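Local coordinates for putative cell invasion protein with MAC/Perforin domain (Bacteroides thetaiotaomicron VPI-5482, PDB 3KK7) that is of uncharacterised function but belongs to the membrane-attack complex/perforin family and may take part in cell invasion, at residues 139-142 against 143-147; 151-154 against 155-158; 385-388 against 389-393; 431-434 against 435-439. All blocks are in the same frame, centred on the assembly; numbering follows the deposited sequence.

Interaction 1 of 4, residues 139-142 against 143-147; sequences RQKT and IKETF
The closing turns of helix 133-146 pair residues four apart, R139 with I143, K141 with E145 and T142 with T146. Alpha-helical spacing is documented by I143 N donating to R139 O at 2.8 Å (N-H...O 166°) and by K144 N donating to Q140 O at 2.9 Å. T142 O is gripped twice by one residue: T146 N reaches it at 2.8 Å, almost in line with the C=O bond, whereas T146 OG1, at 2.7 Å, comes from above the carbonyl plane, 47° out of it. The hydroxyl gets there because chi1 of T146 (-56°) lays OG1 beside its own backbone N, facing the previous turn. T142 CG2 runs alongside, 3.6 Å from T146 OG1. Replacing T146 by a valine would probably leave T142 O without its hydroxyl donor and set a methyl against that carbonyl. On the exposed flank, K141 NZ forms a salt bridge to the syn side of E145 OE2 at 3.0 Å. On the buried flank, I143 CD1 packs on R139 CD at 3.7 Å, while the bent arginine chain carries its guanidinium to E161, S67 O and Y108. T142 OG1 bonds to G138 O and T66 O. The helix lies against the MACPF sheet: R139 and I143 touch L225 and Y227 of strand 220-230, respectively, and T146 and F147 touch S294 and S292 of strand 288-298, respectively.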
loop_
_atom_site.group_PDB
_atom_site.type_symbol
_atom_site.label_atom_id
_atom_site.label_comp_id
_atom_site.label_asym_id
_atom_site.label_seq_id
_atom_site.Cartn_x
_atom_site.Cartn_y
_atom_site.Cartn_z
ATOM N N ARG A 139 6.137 1.706 15.330
ATOM C CA ARG A 139 6.603 1.037 16.523
ATOM C C ARG A 139 6.972 2.100 17.555
ATOM O O ARG A 139 6.514 2.016 18.696
ATOM C CB ARG A 139 7.753 0.051 16.240
ATOM C CG ARG A 139 8.463 -0.537 17.470
ATOM C CD ARG A 139 7.507 -1.237 18.409
ATOM N NE ARG A 139 6.838 -2.393 17.787
ATOM C CZ ARG A 139 7.309 -3.634 17.779
ATOM N NH1 ARG A 139 8.503 -3.934 18.311
ATOM N NH2 ARG A 139 6.597 -4.586 17.205
ATOM N N GLN A 140 7.744 3.109 17.143
ATOM C CA GLN A 140 8.161 4.157 18.062
ATOM C C GLN A 140 6.957 4.880 18.651
ATOM O O GLN A 140 6.956 5.224 19.807
ATOM C CB GLN A 140 9.076 5.199 17.395
ATOM C CG GLN A 140 9.558 6.267 18.402
ATOM C CD GLN A 140 10.617 7.201 17.867
ATOM O OE1 GLN A 140 10.906 7.238 16.678
ATOM N NE2 GLN A 140 11.198 7.976 18.753
ATOM N N LYS A 141 5.955 5.137 17.825
ATOM C CA LYS A 141 4.739 5.799 18.269
ATOM C C LYS A 141 4.055 4.976 19.384
ATOM O O LYS A 141 3.665 5.518 20.419
ATOM C CB LYS A 141 3.824 6.051 17.055
ATOM C CG LYS A 141 2.454 6.612 17.394
ATOM C CD LYS A 141 1.685 7.065 16.127
ATOM C CE LYS A 141 0.273 7.567 16.459
ATOM N NZ LYS A 141 -0.630 6.485 16.992
ATOM N N THR A 142 3.976 3.666 19.182
ATOM C CA THR A 142 3.424 2.768 20.161
ATOM C C THR A 142 4.256 2.755 21.427
ATOM O O THR A 142 3.699 2.837 22.532
ATOM C CB THR A 142 3.317 1.308 19.610
ATOM O OG1 THR A 142 2.546 1.315 18.411
ATOM C CG2 THR A 142 2.663 0.373 20.629
ATOM N N ILE A 143 5.582 2.643 21.283
ATOM C CA ILE A 143 6.438 2.641 22.477
ATOM C C ILE A 143 6.145 3.907 23.277
ATOM O O ILE A 143 5.905 3.841 24.482
ATOM C CB ILE A 143 7.955 2.627 22.196
ATOM C CG1 ILE A 143 8.348 1.453 21.304
ATOM C CG2 ILE A 143 8.728 2.546 23.511
ATOM C CD1 ILE A 143 7.916 0.109 21.813
ATOM N N LYS A 144 6.118 5.045 22.599
ATOM C CA LYS A 144 5.897 6.300 23.286
ATOM C C LYS A 144 4.523 6.375 23.963
ATOM O O LYS A 144 4.410 6.963 25.023
ATOM C CB LYS A 144 6.105 7.484 22.347
ATOM C CG LYS A 144 7.546 7.742 21.963
ATOM C CD LYS A 144 7.663 9.123 21.298
ATOM C CE LYS A 144 9.083 9.509 21.019
ATOM N NZ LYS A 144 9.164 10.903 20.479
ATOM N N GLU A 145 3.508 5.739 23.387
ATOM C CA GLU A 145 2.162 5.761 23.972
ATOM C C GLU A 145 2.020 4.737 25.066
ATOM O O GLU A 145 1.179 4.898 25.942
ATOM C CB GLU A 145 1.077 5.492 22.920
ATOM C CG GLU A 145 0.870 6.613 21.935
ATOM C CD GLU A 145 0.044 6.226 20.719
ATOM O OE1 GLU A 145 -0.418 5.074 20.610
ATOM O OE2 GLU A 145 -0.150 7.099 19.848
ATOM N N THR A 146 2.816 3.670 25.017
ATOM C CA THR A 146 2.663 2.547 25.963
ATOM C C THR A 146 3.415 2.767 27.243
ATOM O O THR A 146 3.048 2.217 28.283
ATOM C CB THR A 146 3.199 1.259 25.375
ATOM O OG1 THR A 146 2.550 1.020 24.134
ATOM C CG2 THR A 146 2.969 0.109 26.298
ATOM N N PHE A 147 4.492 3.529 27.159
ATOM C CA PHE A 147 5.350 3.731 28.307
ATOM C C PHE A 147 5.249 5.157 28.776
ATOM O O PHE A 147 5.143 6.088 27.981
ATOM C CB PHE A 147 6.793 3.292 28.029
ATOM C CG PHE A 147 6.908 1.825 27.825
ATOM C CD1 PHE A 147 6.949 0.975 28.910
ATOM C CD2 PHE A 147 6.863 1.279 26.557
ATOM C CE1 PHE A 147 6.988 -0.403 28.725
ATOM C CE2 PHE A 147 6.906 -0.077 26.371
ATOM C CZ PHE A 147 6.974 -0.924 27.456
#

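Interaction 2 of 4, residues 151-154 against 155-158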
loop_
_atom_site.group_PDB
_atom_site.type_symbol
_atom_site.label_atom_id
_atom_site.label_comp_id
_atom_site.label_asym_id
_atom_site.label_seq_id
_atom_site.Cartn_x
_atom_site.Cartn_y
_atom_site.Cartn_z
ATOM N N THR A 151 12.302 11.274 30.840
ATOM C CA THR A 151 13.448 12.184 30.704
ATOM C C THR A 151 14.660 11.419 30.157
ATOM O O THR A 151 15.727 12.020 29.938
ATOM C CB THR A 151 13.840 12.819 32.094
ATOM O OG1 THR A 151 12.946 13.897 32.382
ATOM C CG2 THR A 151 15.318 13.344 32.155
ATOM N N ASP A 152 14.492 10.110 29.930
ATOM C CA ASP A 152 15.620 9.189 29.690
ATOM C C ASP A 152 16.554 9.606 28.553
ATOM O O ASP A 152 16.109 10.105 27.507
ATOM C CB ASP A 152 15.112 7.764 29.453
ATOM C CG ASP A 152 14.545 7.119 30.715
ATOM O OD1 ASP A 152 15.131 7.323 31.805
ATOM O OD2 ASP A 152 13.528 6.395 30.605
ATOM N N ASP A 153 17.850 9.421 28.802
ATOM C CA ASP A 153 18.918 9.668 27.834
ATOM C C ASP A 153 18.889 8.515 26.844
ATOM O O ASP A 153 19.293 7.396 27.168
ATOM C CB ASP A 153 20.264 9.715 28.589
ATOM C CG ASP A 153 21.492 9.936 27.684
ATOM O OD1 ASP A 153 21.378 9.922 26.431
ATOM O OD2 ASP A 153 22.599 10.105 28.268
ATOM N N SER A 154 18.428 8.789 25.632
ATOM C CA SER A 154 18.319 7.740 24.626
ATOM C C SER A 154 19.571 6.821 24.525
ATOM O O SER A 154 19.457 5.672 24.116
ATOM C CB SER A 154 17.988 8.349 23.248
ATOM O OG SER A 154 19.142 8.931 22.662
ATOM N N GLU A 155 20.749 7.323 24.883
ATOM C CA GLU A 155 21.974 6.513 24.864
ATOM C C GLU A 155 21.872 5.281 25.708
ATOM O O GLU A 155 22.474 4.270 25.385
ATOM C CB GLU A 155 23.149 7.302 25.401
ATOM C CG GLU A 155 23.606 8.406 24.502
ATOM C CD GLU A 155 24.956 8.122 23.912
ATOM O OE1 GLU A 155 24.993 7.331 22.927
ATOM O OE2 GLU A 155 25.965 8.692 24.442
ATOM N N LYS A 156 21.153 5.385 26.813
ATOM C CA LYS A 156 20.975 4.268 27.722
ATOM C C LYS A 156 19.764 3.392 27.410
ATOM O O LYS A 156 19.612 2.321 27.989
ATOM C CB LYS A 156 20.852 4.786 29.162
ATOM C CG LYS A 156 22.011 5.667 29.621
ATOM C CD LYS A 156 22.036 5.893 31.124
ATOM C CE LYS A 156 23.251 6.763 31.527
ATOM N NZ LYS A 156 23.006 8.208 31.194
ATOM N N VAL A 157 18.917 3.839 26.502
ATOM C CA VAL A 157 17.678 3.160 26.202
ATOM C C VAL A 157 17.882 1.934 25.315
ATOM O O VAL A 157 18.640 1.982 24.344
ATOM C CB VAL A 157 16.683 4.147 25.515
ATOM C CG1 VAL A 157 15.530 3.430 24.850
ATOM C CG2 VAL A 157 16.190 5.165 26.540
ATOM N N VAL A 158 17.230 0.831 25.673
ATOM C CA VAL A 158 17.107 -0.317 24.782
ATOM C C VAL A 158 15.683 -0.865 24.860
ATOM O O VAL A 158 15.042 -0.803 25.916
ATOM C CB VAL A 158 18.177 -1.402 25.041
ATOM C CG1 VAL A 158 18.084 -1.961 26.435
ATOM C CG2 VAL A 158 18.076 -2.507 24.028
#
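D153 makes the charged contact with K156: OD2 and NZ form a salt bridge at 3.5 Å, a rather open distance, with the two side chains crossing at about a right angle. The lysine chain bends only at its last torsion (chi4 76°), which brings NZ round to the carboxylate. E155 lies alongside D153 on the same side, its OE2 5.1 Å from D153 OD1, so the lysine charge would probably offset some of the repulsion between the two acids. Among the hydrogen bonds, E155 N donates to D153 OD1 at 3.1 Å, approaching from above the carboxylate plane, 53° out of it. A side-chain oxygen accepting from the N-H two residues on defines an Asx turn. Two beta turns overlap with it, evidenced by K156 N to D153 O at 2.8 Å and V157 N to S154 O at 3.1 Å; they carry the chain out of the loop that follows helix 133-146 and into strand 157-173. The entry is fixed by backbone bonding of K156 with D230 and V158 with G228, and by K239 NZ, which donates to E155 O and V157 O. Apolar contact is supplied by V157, whose CG2 lies 4.0 Å from D152 CB and 3.9 Å from S154 CA. D152 OD2 is bonded to Y227 OH, and the V157 side chain touches the same tyrosine.

Interaction 3 of 4, residues 385-388 against 389-393; sequences RKSN and SGEKL
The R385 guanidinium is approached obliquely by L393 CD1, which comes within 4.1 Å of R385 NE; NH1 of R385 bonds to A416 O and NH2 to Q418 O and the D420 carboxylate, which restrict the turning of the group. The E391 carboxylate points off the turn, with K424 as a long, weak ionic partner. R385 and L393 share one face of the hairpin, and their hydrogen-bonded pairing is confirmed by L393 N to R385 O at 2.9 Å. K386 and K392, a non-hydrogen-bonded pair, occupy the other face. Their chains run side by side with CE of K386 4.0 Å from CG of K392, yet the NZ atoms end 4.4 Å apart, a like-charge approach that is probably somewhat unfavourable. Where the chain reverses, S387, the first residue of the turn, gathers most of its bonds. Chi1 of 79° sets its OG between its own backbone N and carbonyl carbon, where it accepts from E391 N at 3.0 Å and shares a hydrogen bond with S389 OG at 2.8 Å. The backbone adds S387 N to E391 O at 2.7 Å and G390 N to S387 O at 2.9 Å. G390 has a positive phi (95°), at which a side chain would press on the preceding carbonyl oxygen. Together these bonds define a type I turn from S387 to G390 followed by a G1 bulge, a classic tight closure for the beta hairpin of strands 376-386 and 392-401.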
loop_
_atom_site.group_PDB
_atom_site.type_symbol
_atom_site.label_atom_id
_atom_site.label_comp_id
_atom_site.label_asym_id
_atom_site.label_seq_id
_atom_site.Cartn_x
_atom_site.Cartn_y
_atom_site.Cartn_z
ATOM N N ARG A 385 15.809 13.865 -28.422
ATOM C CA ARG A 385 17.240 13.566 -28.500
ATOM C C ARG A 385 18.088 14.823 -28.589
ATOM O O ARG A 385 17.551 15.932 -28.724
ATOM C CB ARG A 385 17.528 12.684 -29.717
ATOM C CG ARG A 385 17.064 13.276 -31.053
ATOM C CD ARG A 385 17.764 12.608 -32.225
ATOM N NE ARG A 385 17.488 13.306 -33.482
ATOM C CZ ARG A 385 16.397 13.129 -34.226
ATOM N NH1 ARG A 385 15.439 12.269 -33.857
ATOM N NH2 ARG A 385 16.261 13.823 -35.354
ATOM N N LYS A 386 19.407 14.626 -28.506
ATOM C CA LYS A 386 20.402 15.677 -28.750
ATOM C C LYS A 386 20.812 15.682 -30.213
ATOM O O LYS A 386 21.068 14.628 -30.785
ATOM C CB LYS A 386 21.679 15.481 -27.901
ATOM C CG LYS A 386 21.453 15.648 -26.416
ATOM C CD LYS A 386 22.639 16.241 -25.641
ATOM C CE LYS A 386 22.114 16.734 -24.260
ATOM N NZ LYS A 386 23.171 16.850 -23.203
ATOM N N SER A 387 20.911 16.878 -30.786
ATOM C CA SER A 387 21.404 17.054 -32.144
ATOM C C SER A 387 22.882 16.707 -32.188
ATOM O O SER A 387 23.513 16.530 -31.151
ATOM C CB SER A 387 21.188 18.506 -32.630
ATOM O OG SER A 387 22.154 19.414 -32.117
ATOM N N ASN A 388 23.440 16.625 -33.387
ATOM C CA ASN A 388 24.865 16.389 -33.500
ATOM C C ASN A 388 25.684 17.637 -33.155
ATOM O O ASN A 388 26.912 17.600 -33.204
ATOM C CB ASN A 388 25.233 15.852 -34.878
ATOM C CG ASN A 388 24.978 16.842 -35.986
ATOM O OD1 ASN A 388 25.161 18.045 -35.820
ATOM N ND2 ASN A 388 24.584 16.330 -37.143
ATOM N N SER A 389 25.014 18.746 -32.845
ATOM C CA SER A 389 25.702 19.910 -32.317
ATOM C C SER A 389 25.540 19.965 -30.782
ATOM O O SER A 389 26.084 20.846 -30.117
ATOM C CB SER A 389 25.227 21.198 -33.010
ATOM O OG SER A 389 23.877 21.519 -32.707
ATOM N N GLY A 390 24.821 19.001 -30.223
ATOM C CA GLY A 390 24.696 18.875 -28.781
ATOM C C GLY A 390 23.458 19.540 -28.256
ATOM O O GLY A 390 23.301 19.693 -27.059
ATOM N N GLU A 391 22.552 19.898 -29.155
ATOM C CA GLU A 391 21.374 20.680 -28.793
ATOM C C GLU A 391 20.185 19.779 -28.434
ATOM O O GLU A 391 19.871 18.816 -29.157
ATOM C CB GLU A 391 21.032 21.635 -29.944
ATOM C CG GLU A 391 19.688 22.356 -29.862
ATOM C CD GLU A 391 19.559 23.459 -30.908
ATOM O OE1 GLU A 391 20.531 23.698 -31.672
ATOM O OE2 GLU A 391 18.486 24.098 -30.959
ATOM N N LYS A 392 19.521 20.102 -27.323
ATOM C CA LYS A 392 18.327 19.368 -26.949
ATOM C C LYS A 392 17.198 19.681 -27.933
ATOM O O LYS A 392 16.935 20.848 -28.250
ATOM C CB LYS A 392 17.921 19.664 -25.518
ATOM C CG LYS A 392 18.894 19.102 -24.494
ATOM C CD LYS A 392 18.218 19.007 -23.120
ATOM C CE LYS A 392 19.100 18.356 -22.044
ATOM N NZ LYS A 392 19.986 19.359 -21.370
ATOM N N LEU A 393 16.575 18.608 -28.433
ATOM C CA LEU A 393 15.477 18.673 -29.408
ATOM C C LEU A 393 14.203 18.062 -28.829
ATOM O O LEU A 393 14.236 16.993 -28.203
ATOM C CB LEU A 393 15.834 17.904 -30.670
ATOM C CG LEU A 393 17.080 18.328 -31.422
ATOM C CD1 LEU A 393 17.354 17.284 -32.512
ATOM C CD2 LEU A 393 16.880 19.724 -31.995
#

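Interaction 4 of 4, residues 431-434 against 435-439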
loop_
_atom_site.group_PDB
_atom_site.type_symbol
_atom_site.label_atom_id
_atom_site.label_comp_id
_atom_site.label_asym_id
_atom_site.label_seq_id
_atom_site.Cartn_x
_atom_site.Cartn_y
_atom_site.Cartn_z
ATOM N N THR A 431 5.888 28.306 -34.684
ATOM C CA THR A 431 5.484 26.918 -34.937
ATOM C C THR A 431 4.791 26.353 -33.677
ATOM O O THR A 431 3.857 25.558 -33.786
ATOM C CB THR A 431 6.687 26.024 -35.369
ATOM O OG1 THR A 431 7.672 26.831 -36.017
ATOM C CG2 THR A 431 6.252 24.920 -36.335
ATOM N N PHE A 432 5.230 26.780 -32.491
ATOM C CA PHE A 432 4.607 26.326 -31.248
ATOM C C PHE A 432 3.141 26.788 -31.218
ATOM O O PHE A 432 2.244 25.974 -30.947
ATOM C CB PHE A 432 5.392 26.810 -30.012
ATOM C CG PHE A 432 4.910 26.207 -28.711
ATOM C CD1 PHE A 432 5.324 24.950 -28.317
ATOM C CD2 PHE A 432 4.043 26.897 -27.887
ATOM C CE1 PHE A 432 4.874 24.390 -27.118
ATOM C CE2 PHE A 432 3.600 26.352 -26.697
ATOM C CZ PHE A 432 4.009 25.098 -26.313
ATOM N N LEU A 433 2.923 28.074 -31.527
ATOM C CA LEU A 433 1.581 28.677 -31.698
ATOM C C LEU A 433 0.698 27.776 -32.559
ATOM O O LEU A 433 -0.340 27.306 -32.091
ATOM C CB LEU A 433 1.699 30.084 -32.358
ATOM C CG LEU A 433 0.540 31.103 -32.571
ATOM C CD1 LEU A 433 1.101 32.366 -33.296
ATOM C CD2 LEU A 433 -0.701 30.573 -33.340
ATOM N N THR A 434 1.142 27.530 -33.796
ATOM C CA THR A 434 0.389 26.774 -34.812
ATOM C C THR A 434 0.085 25.333 -34.390
ATOM O O THR A 434 -1.015 24.817 -34.634
ATOM C CB THR A 434 1.180 26.722 -36.165
ATOM O OG1 THR A 434 1.520 28.053 -36.575
ATOM C CG2 THR A 434 0.376 26.024 -37.276
ATOM N N LYS A 435 1.070 24.680 -33.781
ATOM C CA LYS A 435 0.925 23.276 -33.391
ATOM C C LYS A 435 0.060 23.153 -32.162
ATOM O O LYS A 435 -0.859 22.334 -32.139
ATOM C CB LYS A 435 2.284 22.611 -33.139
ATOM C CG LYS A 435 2.942 22.066 -34.400
ATOM C CD LYS A 435 4.464 22.025 -34.274
ATOM C CE LYS A 435 5.092 21.204 -35.399
ATOM N NZ LYS A 435 5.129 19.752 -35.062
ATOM N N SER A 436 0.356 23.974 -31.156
ATOM C CA SER A 436 -0.383 23.943 -29.899
ATOM C C SER A 436 -1.863 24.229 -30.155
ATOM O O SER A 436 -2.738 23.480 -29.681
ATOM C CB SER A 436 0.232 24.906 -28.872
ATOM O OG SER A 436 0.491 26.169 -29.449
ATOM N N ASN A 437 -2.128 25.273 -30.949
ATOM C CA ASN A 437 -3.487 25.623 -31.330
ATOM C C ASN A 437 -4.161 24.546 -32.156
ATOM O O ASN A 437 -5.374 24.377 -32.056
ATOM C CB ASN A 437 -3.531 26.939 -32.120
ATOM C CG ASN A 437 -3.357 28.167 -31.243
ATOM O OD1 ASN A 437 -3.632 28.142 -30.037
ATOM N ND2 ASN A 437 -2.914 29.261 -31.857
ATOM N N ALA A 438 -3.396 23.846 -32.991
ATOM C CA ALA A 438 -3.950 22.760 -33.824
ATOM C C ALA A 438 -4.347 21.557 -32.954
ATOM O O ALA A 438 -5.448 21.006 -33.114
ATOM C CB ALA A 438 -2.953 22.350 -34.920
ATOM N N ILE A 439 -3.461 21.184 -32.024
ATOM C CA ILE A 439 -3.742 20.129 -31.035
ATOM C C ILE A 439 -4.959 20.491 -30.187
ATOM O O ILE A 439 -5.847 19.672 -29.984
ATOM C CB ILE A 439 -2.540 19.878 -30.097
ATOM C CG1 ILE A 439 -1.450 19.102 -30.820
ATOM C CG2 ILE A 439 -2.958 19.096 -28.872
ATOM C CD1 ILE A 439 -0.193 19.014 -30.023
#
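F432 and S436 form the packed side of helix 429-443, a helix that covers the hairpin strands 376-386 and 392-401 in the D2 region. S436 CB sits over one face of the F432 ring, 4.2 Å above its plane and displaced toward the rim. The ring is placed by chi1 of -172°, with CG anti to the backbone N, and continues onto I396, K381 and P455, while S436 meets I379 and L24, the latter also touched by N437. Backbone geometry here is regular: S436 N donates to F432 O at 2.8 Å with an N-H...O angle of 161°. The modelled 2.3 Å from S436 OG to F432 O is too short to be trusted in detail, although it does put the buried hydroxyl close to that carbonyl. Beside this core, T431 and K435 run side by side, CG2 to CD 4.0 Å, an aliphatic contact; T431 OG1 bonds to A425 O. The solvent side carries L433, T434 and A438. The side-chain approach there, L433 CD2 to N437 ND2 at 3.0 Å, is shorter than van der Waals contact and doubtful as a precise value; the leucine chain crosses the asparagine at a slant. A glycine in place of N437 has no amide or CB to set beside L433 and L24, and would probably leave a gap there. The bond from A438 N to T434 O is longer and more bent than that of S436, 3.1 Å with an N-H...O angle of 137°.

Overall arrangement
The four contacts follow one another in series along the chain and fall into two pairs. Interactions 1 and 2, with centres 14 Å apart, lie in the MACPF region, on helix 133-146 and at the start of strand 157-173; Y227 of strand 220-230 touches both. Interactions 3 and 4, 22 Å apart between centres, belong to the D2 region, where helix 429-443 packs on the hairpin whose turn is interaction 3. The pairs are 56 to 65 Å apart between centres, with interactions 1 and 4 on opposite sides of the chain's centre. The position of helix 133-146 in the sequence between strands 93-108 and 157-173 is consistent with the helical clusters that refold into membrane hairpins in pore-forming relatives.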